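Local coordinates for uncharacterized protein (PDB 2A1V) that is of unknown function but belongs to the YjbR (DUF419) family and folds as a compact alpha/beta domain on an antiparallel sheet, at residues V38-K43 and R125-L130; R14-E19 and L107-Y112; D31-F36 and Y47-I52. All coordinates share one frame; numbering follows the deposited sequence.

Contact 3 pairs the two strands of a hairpin; contact 1 docks the hairpin's turn on helix 122-128, and contact 2 joins helices 10-17 and 101-119, which pack on the hairpin. Contact 1 has its centre about 21 Å from that of contact 3 and about 16 Å from that of contact 2. Contact 2 packs on the sheet about 13 Å, centre to centre, from contact 3: Cys17 CB is 3.6 Å from Phe36 CD2, and Leu108 CD1 is 3.7 Å from Ala48 CB. Tyr112, from the 107-112 segment, links contacts 1 and 2, its CE2 lying 3.5 Å from Val38 CG2. No function can be assigned to these contacts.

Contact 1 (V38-K43 and R125-L130); sequences VGYLSK and RKELGL
Tyr40, Leu128 and Glu127 carry most of this contact between the turn of a beta hairpin and the last turn of helix 122-128. Leu128 CD1 sits over one face of the Tyr40 ring, 3.9 Å from the ring centroid and 25° off its normal, a CH-pi contact displaced toward the CD2-CE2 rim. Leu128 CD2 lies 3.8 Å from Gly39 CA, at the bend of the chain. With CG anti to the backbone N (chi1 -163°), the branch point of Leu128 is directed toward Tyr40. At the far end of the ring, Tyr40 OH donates a hydrogen bond of 2.6 Å to Glu127 OE1, met nearly along the C-O axis of the carboxylate. The two side chains cross at about a right angle, with ring and carboxylate planes 34° apart. Methyl and carboxylate together would restrict the ring's movement. Deeper in, Val38 CG2 meets Leu130 CD2 at 4.0 Å, next to Tyr112 and Val115 of helix 101-119. Gly39 bends the chain where a side chain would run into the preceding carbonyl oxygen, and Tyr40 to Lys43 form a type I turn. Lys43 reaches Glu124 in a salt bridge. On the helical side, Gly129 is the C-prime residue of a Schellman motif, with Leu130 N bonded to Arg125 O at 2.7 Å: a capped helix end docked on a hairpin turn.

Contact 2 (R14-E19 and L107-Y112); sequences RSVCDE and LLRGSY
Val16 and Leu108 reach toward each other tip to tip and form the tight half of this contact between helices 10-17 and 101-119. Val16 CG1 comes within 3.6 Å of Leu108 CD2, and Leu108 CD2 also lies 3.8 Å from Val16 CB. Val16 CG1 is anti to its backbone N and Leu108 CG is anti to its own, which directs Val16 CG1 and Leu108 CG toward one another. Beside them Cys17 SG touches Leu108 CD1 at 4.1 Å, a looser apolar contact that lies deeper in the protein. Leu108 CD2 touches both Val16 and Cys17, while Leu108 CD1 meets only the sulfur of the two.

The outer side is polar and more open to solvent, with Glu19 exposed and Arg109 partly so. The two meet in a salt bridge of a single hydrogen bond, Arg109 NH2 to Glu19 OE1 at 3.1 Å, with an N-H...O angle of 155°. The oxygen lies near the guanidinium plane and is met on its syn side, 27° out of the carboxylate plane. With the two flat groups turned 88° apart, one oxygen serves one nitrogen and no paired, side-on bridge forms. The guanidinium has a second, stronger tie, NH1 to the backbone O of Glu135 in the C-terminal tail, which would help fix its position.

The apolar half continues into the sheet: Cys17 packs on Phe36 and Tyr47, and Leu108 on Ala48, which places both helices on one face of strands 33-38 and 43-51. Further along helix 101-119, Tyr112 stacks edge-to-face with Tyr47.

Contact 3 (D31-F36 and Y47-I52); sequences DETLVF and YALTDI
A beta hairpin forms this contact: segments 33-36 and 47-51 run antiparallel at 167°, with a classic beta bulge where Tyr47 and Ala48 both face Phe36. At the bulge Tyr47 N and Phe36 N bond to Phe36 O and Ala48 O; Leu34 and Thr50 form a hydrogen-bonded pair farther along. Phe36 CB lies over one face of the Tyr47 ring, 3.9 Å from its centroid, while Phe36 CD1 touches Ala48 CB at 3.9 Å. Tyr47 CG takes the position between its backbone N and carbonyl carbon (chi1 71°), and the hydroxyl of the ring hydrogen-bonds to Ser23 OG. An alanine here would probably leave Phe36 CB without its aromatic cover and Ser23 without this hydroxyl partner. At the other end Ile52 CG2 packs on Leu34 CB at 3.8 Å. There Asp31 OD1 accepts from both Thr33 N, at 3.0 Å in an Asx turn, and Thr33 OG1, both from one face of its carboxylate. Water 1 bridges Glu32 N and Asp51 OD1. The carboxylates of Asp31 and Asp51 approach to 4.6 Å between their OD2 atoms, a proximity that might raise their proton affinity slightly, though the donors to both OD1 atoms would offset it.

Contact 1 (V38-K43 and R125-L130)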
loop_
_atom_site.group_PDB
_atom_site.type_symbol
_atom_site.label_atom_id
_atom_site.label_comp_id
_atom_site.label_asym_id
_atom_site.label_seq_id
_atom_site.Cartn_x
_atom_site.Cartn_y
_atom_site.Cartn_z
ATOM N N VAL A 38 2.295 -7.034 -6.718
ATOM C CA VAL A 38 3.575 -7.680 -6.524
ATOM C C VAL A 38 3.492 -9.143 -6.967
ATOM O O VAL A 38 2.492 -9.848 -6.724
ATOM C CB VAL A 38 4.045 -7.565 -5.032
ATOM C CG1 VAL A 38 3.012 -8.131 -4.073
ATOM C CG2 VAL A 38 5.353 -8.259 -4.792
ATOM N N GLY A 39 4.551 -9.584 -7.629
ATOM C CA GLY A 39 4.743 -10.995 -7.925
ATOM C C GLY A 39 5.243 -11.298 -9.306
ATOM O O GLY A 39 5.918 -10.494 -9.898
ATOM N N TYR A 40 4.952 -12.497 -9.798
ATOM C CA TYR A 40 5.368 -12.877 -11.161
ATOM C C TYR A 40 4.458 -12.138 -12.139
ATOM O O TYR A 40 3.344 -11.685 -11.816
ATOM C CB TYR A 40 5.270 -14.413 -11.409
ATOM C CG TYR A 40 5.927 -15.338 -10.358
ATOM C CD1 TYR A 40 5.265 -15.637 -9.129
ATOM C CD2 TYR A 40 7.179 -15.936 -10.600
ATOM C CE1 TYR A 40 5.823 -16.523 -8.173
ATOM C CE2 TYR A 40 7.766 -16.802 -9.657
ATOM C CZ TYR A 40 7.099 -17.101 -8.427
ATOM O OH TYR A 40 7.679 -17.951 -7.470
ATOM N N LEU A 41 4.934 -12.019 -13.350
ATOM C CA LEU A 41 4.103 -11.505 -14.408
ATOM C C LEU A 41 2.879 -12.387 -14.601
ATOM O O LEU A 41 1.823 -11.868 -14.907
ATOM C CB LEU A 41 4.933 -11.273 -15.700
ATOM C CG LEU A 41 5.717 -9.950 -15.751
ATOM C CD1 LEU A 41 6.319 -9.761 -17.183
ATOM C CD2 LEU A 41 4.835 -8.715 -15.398
ATOM N N SER A 42 2.969 -13.691 -14.321
ATOM C CA SER A 42 1.798 -14.569 -14.426
ATOM C C SER A 42 0.982 -14.768 -13.143
ATOM O O SER A 42 -0.021 -15.503 -13.134
ATOM C CB SER A 42 2.221 -15.943 -14.963
ATOM O OG SER A 42 2.942 -16.664 -13.959
ATOM N N LYS A 43 1.427 -14.175 -12.044
ATOM C CA LYS A 43 0.727 -14.276 -10.756
ATOM C C LYS A 43 1.137 -13.115 -9.854
ATOM O O LYS A 43 2.105 -13.198 -9.150
ATOM C CB LYS A 43 1.028 -15.612 -10.069
ATOM C CG LYS A 43 0.164 -15.878 -8.791
ATOM C CD LYS A 43 0.981 -16.719 -7.768
ATOM C CE LYS A 43 0.522 -16.525 -6.297
ATOM N NZ LYS A 43 1.039 -17.593 -5.431
ATOM N N ARG A 125 8.603 -16.961 -2.408
ATOM C CA ARG A 125 9.321 -15.758 -1.992
ATOM C C ARG A 125 10.839 -15.929 -2.205
ATOM O O ARG A 125 11.525 -14.987 -2.557
ATOM C CB ARG A 125 9.031 -15.433 -0.541
ATOM C CG ARG A 125 7.577 -14.983 -0.244
ATOM C CD ARG A 125 7.523 -14.270 1.116
ATOM N NE ARG A 125 7.671 -15.215 2.210
ATOM C CZ ARG A 125 6.709 -16.003 2.699
ATOM N NH1 ARG A 125 5.458 -15.984 2.240
ATOM N NH2 ARG A 125 7.009 -16.837 3.677
ATOM N N LYS A 126 11.337 -17.133 -1.968
ATOM C CA LYS A 126 12.732 -17.499 -2.237
ATOM C C LYS A 126 13.041 -17.443 -3.755
ATOM O O LYS A 126 14.002 -16.846 -4.151
ATOM C CB LYS A 126 13.041 -18.877 -1.672
ATOM C CG LYS A 126 14.551 -19.078 -1.374
ATOM C CD LYS A 126 15.073 -20.518 -1.520
ATOM C CE LYS A 126 16.636 -20.564 -1.435
ATOM N NZ LYS A 126 17.215 -21.954 -1.087
ATOM N N GLU A 127 12.179 -18.012 -4.588
ATOM C CA GLU A 127 12.457 -18.109 -6.022
ATOM C C GLU A 127 12.531 -16.742 -6.625
ATOM O O GLU A 127 13.548 -16.304 -7.217
ATOM C CB GLU A 127 11.353 -18.881 -6.727
ATOM C CG GLU A 127 11.816 -19.448 -8.055
ATOM C CD GLU A 127 10.848 -19.278 -9.145
ATOM O OE1 GLU A 127 9.670 -18.987 -8.857
ATOM O OE2 GLU A 127 11.278 -19.473 -10.296
ATOM N N LEU A 128 11.460 -16.010 -6.383
ATOM C CA LEU A 128 11.285 -14.713 -6.964
ATOM C C LEU A 128 12.235 -13.736 -6.269
ATOM O O LEU A 128 12.748 -12.787 -6.885
ATOM C CB LEU A 128 9.804 -14.372 -6.787
ATOM C CG LEU A 128 9.103 -13.289 -7.549
ATOM C CD1 LEU A 128 9.222 -13.463 -9.025
ATOM C CD2 LEU A 128 7.677 -13.260 -7.081
ATOM N N GLY A 129 12.509 -13.987 -4.993
ATOM C CA GLY A 129 13.301 -13.082 -4.188
ATOM C C GLY A 129 12.485 -11.985 -3.517
ATOM O O GLY A 129 12.901 -10.809 -3.511
ATOM N N LEU A 130 11.365 -12.326 -2.894
ATOM C CA LEU A 130 10.627 -11.346 -2.102
ATOM C C LEU A 130 11.200 -11.292 -0.700
ATOM O O LEU A 130 11.331 -12.335 -0.089
ATOM C CB LEU A 130 9.149 -11.741 -2.020
ATOM C CG LEU A 130 8.452 -11.880 -3.367
ATOM C CD1 LEU A 130 7.008 -12.311 -3.183
ATOM C CD2 LEU A 130 8.558 -10.576 -4.190
#

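Contact 2 (R14-E19 and L107-Y112)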
loop_
_atom_site.group_PDB
_atom_site.type_symbol
_atom_site.label_atom_id
_atom_site.label_comp_id
_atom_site.label_asym_id
_atom_site.label_seq_id
_atom_site.Cartn_x
_atom_site.Cartn_y
_atom_site.Cartn_z
ATOM N N ARG A 14 4.650 6.378 -6.285
ATOM C CA ARG A 14 5.580 5.756 -7.207
ATOM C C ARG A 14 6.958 5.649 -6.595
ATOM O O ARG A 14 7.589 4.624 -6.672
ATOM C CB ARG A 14 5.662 6.526 -8.523
ATOM C CG ARG A 14 4.450 6.425 -9.372
ATOM C CD ARG A 14 4.718 6.397 -10.827
ATOM N NE ARG A 14 3.506 6.095 -11.553
ATOM C CZ ARG A 14 2.668 6.991 -11.990
ATOM N NH1 ARG A 14 2.922 8.267 -11.797
ATOM N NH2 ARG A 14 1.593 6.625 -12.637
ATOM N N SER A 15 7.402 6.723 -5.968
ATOM C CA SER A 15 8.730 6.769 -5.417
ATOM C C SER A 15 8.955 5.669 -4.373
ATOM O O SER A 15 10.095 5.205 -4.201
ATOM C CB SER A 15 9.077 8.177 -4.845
ATOM O OG SER A 15 8.508 8.414 -3.542
ATOM N N VAL A 16 7.905 5.293 -3.647
ATOM C CA VAL A 16 8.025 4.273 -2.623
ATOM C C VAL A 16 7.960 2.927 -3.322
ATOM O O VAL A 16 8.837 2.079 -3.146
ATOM C CB VAL A 16 6.927 4.417 -1.558
ATOM C CG1 VAL A 16 6.851 3.151 -0.679
ATOM C CG2 VAL A 16 7.203 5.660 -0.717
ATOM N N CYS A 17 6.974 2.764 -4.196
ATOM C CA CYS A 17 6.714 1.453 -4.835
ATOM C C CYS A 17 7.779 1.031 -5.862
ATOM O O CYS A 17 8.001 -0.132 -6.041
ATOM C CB CYS A 17 5.285 1.416 -5.432
ATOM S SG CYS A 17 4.055 1.643 -4.178
ATOM N N ASP A 18 8.435 2.003 -6.494
ATOM C CA ASP A 18 9.501 1.761 -7.466
ATOM C C ASP A 18 10.676 1.013 -6.821
ATOM O O ASP A 18 11.414 0.334 -7.516
ATOM C CB ASP A 18 10.057 3.080 -8.048
ATOM C CG ASP A 18 9.207 3.667 -9.164
ATOM O OD1 ASP A 18 8.239 3.044 -9.657
ATOM O OD2 ASP A 18 9.518 4.794 -9.561
ATOM N N GLU A 19 10.863 1.171 -5.515
ATOM C CA GLU A 19 11.929 0.476 -4.770
ATOM C C GLU A 19 11.600 -0.945 -4.267
ATOM O O GLU A 19 12.478 -1.612 -3.690
ATOM C CB GLU A 19 12.235 1.217 -3.502
ATOM C CG GLU A 19 12.358 2.677 -3.610
ATOM C CD GLU A 19 12.231 3.261 -2.228
ATOM O OE1 GLU A 19 11.660 2.496 -1.375
ATOM O OE2 GLU A 19 12.661 4.435 -2.000
ATOM N N LEU A 107 2.940 2.258 6.269
ATOM C CA LEU A 107 1.728 1.465 6.020
ATOM C C LEU A 107 1.781 0.934 4.616
ATOM O O LEU A 107 1.403 -0.219 4.391
ATOM C CB LEU A 107 0.443 2.236 6.231
ATOM C CG LEU A 107 0.193 2.608 7.687
ATOM C CD1 LEU A 107 -1.042 3.586 7.721
ATOM C CD2 LEU A 107 0.018 1.396 8.511
ATOM N N LEU A 108 2.335 1.728 3.702
ATOM C CA LEU A 108 2.431 1.329 2.302
ATOM C C LEU A 108 3.415 0.180 2.123
ATOM O O LEU A 108 3.113 -0.822 1.510
ATOM C CB LEU A 108 2.774 2.540 1.469
ATOM C CG LEU A 108 3.013 2.327 -0.024
ATOM C CD1 LEU A 108 1.873 1.589 -0.740
ATOM C CD2 LEU A 108 3.284 3.651 -0.643
ATOM N N ARG A 109 4.564 0.292 2.768
ATOM C CA ARG A 109 5.541 -0.809 2.822
ATOM C C ARG A 109 4.992 -2.002 3.559
ATOM O O ARG A 109 5.214 -3.125 3.133
ATOM C CB ARG A 109 6.843 -0.363 3.487
ATOM C CG ARG A 109 7.566 0.621 2.629
ATOM C CD ARG A 109 8.790 1.246 3.326
ATOM N NE ARG A 109 9.808 1.393 2.291
ATOM C CZ ARG A 109 11.066 0.985 2.399
ATOM N NH1 ARG A 109 11.513 0.484 3.568
ATOM N NH2 ARG A 109 11.870 1.108 1.335
ATOM N N GLY A 110 4.227 -1.756 4.622
ATOM C CA GLY A 110 3.617 -2.848 5.358
ATOM C C GLY A 110 2.609 -3.667 4.546
ATOM O O GLY A 110 2.505 -4.915 4.709
ATOM N N SER A 111 1.831 -2.971 3.707
ATOM C CA SER A 111 0.790 -3.605 2.891
ATOM C C SER A 111 1.462 -4.568 1.872
ATOM O O SER A 111 1.093 -5.719 1.767
ATOM C CB SER A 111 -0.054 -2.533 2.171
ATOM O OG SER A 111 -1.039 -3.124 1.337
ATOM N N TYR A 112 2.487 -4.062 1.187
ATOM C CA TYR A 112 3.399 -4.864 0.340
ATOM C C TYR A 112 3.916 -6.111 1.056
ATOM O O TYR A 112 3.813 -7.208 0.519
ATOM C CB TYR A 112 4.588 -4.000 -0.157
ATOM C CG TYR A 112 5.691 -4.749 -0.881
ATOM C CD1 TYR A 112 6.702 -5.349 -0.174
ATOM C CD2 TYR A 112 5.675 -4.901 -2.274
ATOM C CE1 TYR A 112 7.671 -6.091 -0.809
ATOM C CE2 TYR A 112 6.652 -5.601 -2.938
ATOM C CZ TYR A 112 7.661 -6.199 -2.196
ATOM O OH TYR A 112 8.656 -6.901 -2.812
#

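Contact 3 (D31-F36 and Y47-I52)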
loop_
_atom_site.group_PDB
_atom_site.type_symbol
_atom_site.label_atom_id
_atom_site.label_comp_id
_atom_site.label_asym_id
_atom_site.label_seq_id
_atom_site.Cartn_x
_atom_site.Cartn_y
_atom_site.Cartn_z
ATOM N N ASP A 31 -11.743 2.885 -14.991
ATOM C CA ASP A 31 -11.416 4.224 -14.511
ATOM C C ASP A 31 -9.896 4.468 -14.314
ATOM O O ASP A 31 -9.036 3.676 -14.825
ATOM C CB ASP A 31 -12.232 4.537 -13.253
ATOM C CG ASP A 31 -11.834 3.675 -11.986
ATOM O OD1 ASP A 31 -10.893 2.871 -11.969
ATOM O OD2 ASP A 31 -12.524 3.828 -10.963
ATOM N N GLU A 32 -9.579 5.578 -13.620
ATOM C CA GLU A 32 -8.219 5.985 -13.358
ATOM C C GLU A 32 -7.663 5.378 -12.077
ATOM O O GLU A 32 -6.779 5.951 -11.456
ATOM C CB GLU A 32 -8.090 7.521 -13.317
ATOM C CG GLU A 32 -9.054 8.355 -14.218
ATOM C CD GLU A 32 -9.106 7.960 -15.701
ATOM O OE1 GLU A 32 -8.406 7.041 -16.162
ATOM O OE2 GLU A 32 -9.941 8.553 -16.418
ATOM N N THR A 33 -8.186 4.223 -11.657
ATOM C CA THR A 33 -7.600 3.506 -10.522
ATOM C C THR A 33 -6.235 2.811 -10.870
ATOM O O THR A 33 -6.140 1.788 -11.557
ATOM C CB THR A 33 -8.626 2.530 -9.898
ATOM O OG1 THR A 33 -9.856 3.235 -9.594
ATOM C CG2 THR A 33 -8.047 1.925 -8.566
ATOM N N LEU A 34 -5.178 3.441 -10.403
ATOM C CA LEU A 34 -3.843 2.884 -10.397
ATOM C C LEU A 34 -3.709 1.789 -9.314
ATOM O O LEU A 34 -4.005 2.000 -8.133
ATOM C CB LEU A 34 -2.839 3.996 -10.141
ATOM C CG LEU A 34 -1.351 3.650 -10.189
ATOM C CD1 LEU A 34 -0.859 3.075 -11.576
ATOM C CD2 LEU A 34 -0.577 4.902 -9.815
ATOM N N VAL A 35 -3.254 0.622 -9.758
ATOM C CA VAL A 35 -3.102 -0.555 -8.907
ATOM C C VAL A 35 -1.640 -1.017 -8.910
ATOM O O VAL A 35 -1.018 -1.191 -9.945
ATOM C CB VAL A 35 -4.040 -1.679 -9.362
ATOM C CG1 VAL A 35 -4.000 -2.851 -8.384
ATOM C CG2 VAL A 35 -5.484 -1.182 -9.497
ATOM N N PHE A 36 -1.090 -1.139 -7.719
ATOM C CA PHE A 36 0.243 -1.693 -7.507
ATOM C C PHE A 36 0.091 -3.137 -7.093
ATOM O O PHE A 36 -0.632 -3.465 -6.136
ATOM C CB PHE A 36 1.030 -0.917 -6.450
ATOM C CG PHE A 36 1.175 0.534 -6.754
ATOM C CD1 PHE A 36 0.210 1.446 -6.340
ATOM C CD2 PHE A 36 2.301 0.997 -7.436
ATOM C CE1 PHE A 36 0.333 2.809 -6.619
ATOM C CE2 PHE A 36 2.466 2.356 -7.693
ATOM C CZ PHE A 36 1.482 3.267 -7.296
ATOM N N TYR A 47 -1.488 -4.703 -3.685
ATOM C CA TYR A 47 -1.160 -4.267 -2.348
ATOM C C TYR A 47 -1.437 -2.785 -2.091
ATOM O O TYR A 47 -1.327 -2.356 -0.948
ATOM C CB TYR A 47 0.311 -4.621 -2.010
ATOM C CG TYR A 47 1.359 -3.821 -2.741
ATOM C CD1 TYR A 47 1.784 -2.582 -2.260
ATOM C CD2 TYR A 47 1.925 -4.293 -3.946
ATOM C CE1 TYR A 47 2.739 -1.841 -2.949
ATOM C CE2 TYR A 47 2.865 -3.552 -4.632
ATOM C CZ TYR A 47 3.287 -2.338 -4.123
ATOM O OH TYR A 47 4.238 -1.597 -4.798
ATOM N N ALA A 48 -1.695 -1.995 -3.133
ATOM C CA ALA A 48 -2.089 -0.596 -2.951
ATOM C C ALA A 48 -2.882 -0.131 -4.171
ATOM O O ALA A 48 -2.646 -0.617 -5.273
ATOM C CB ALA A 48 -0.929 0.257 -2.755
ATOM N N LEU A 49 -3.841 0.769 -3.969
ATOM C CA LEU A 49 -4.610 1.321 -5.082
ATOM C C LEU A 49 -4.943 2.791 -4.808
ATOM O O LEU A 49 -5.190 3.186 -3.640
ATOM C CB LEU A 49 -5.953 0.599 -5.276
ATOM C CG LEU A 49 -6.217 -0.886 -5.277
ATOM C CD1 LEU A 49 -5.933 -1.540 -3.899
ATOM C CD2 LEU A 49 -7.706 -1.019 -5.702
ATOM N N THR A 50 -5.022 3.584 -5.862
ATOM C CA THR A 50 -5.536 4.958 -5.710
ATOM C C THR A 50 -6.154 5.442 -7.012
ATOM O O THR A 50 -5.699 5.047 -8.079
ATOM C CB THR A 50 -4.414 5.971 -5.249
ATOM O OG1 THR A 50 -4.994 7.228 -4.785
ATOM C CG2 THR A 50 -3.420 6.193 -6.367
ATOM N N ASP A 51 -7.168 6.302 -6.917
ATOM C CA ASP A 51 -7.838 6.871 -8.076
ATOM C C ASP A 51 -7.172 8.217 -8.329
ATOM O O ASP A 51 -7.315 9.190 -7.547
ATOM C CB ASP A 51 -9.343 6.978 -7.832
ATOM C CG ASP A 51 -10.092 7.629 -8.977
ATOM O OD1 ASP A 51 -9.481 8.082 -9.999
ATOM O OD2 ASP A 51 -11.328 7.707 -8.827
ATOM N N ILE A 52 -6.403 8.251 -9.415
ATOM C CA ILE A 52 -5.494 9.363 -9.705
ATOM C C ILE A 52 -6.169 10.627 -10.168
ATOM O O ILE A 52 -5.531 11.664 -10.213
ATOM C CB ILE A 52 -4.347 8.977 -10.684
ATOM C CG1 ILE A 52 -4.809 8.790 -12.134
ATOM C CG2 ILE A 52 -3.601 7.750 -10.176
ATOM C CD1 ILE A 52 -3.609 8.901 -13.152
HETATM O O HOH W 1 -11.414 7.481 -11.957
#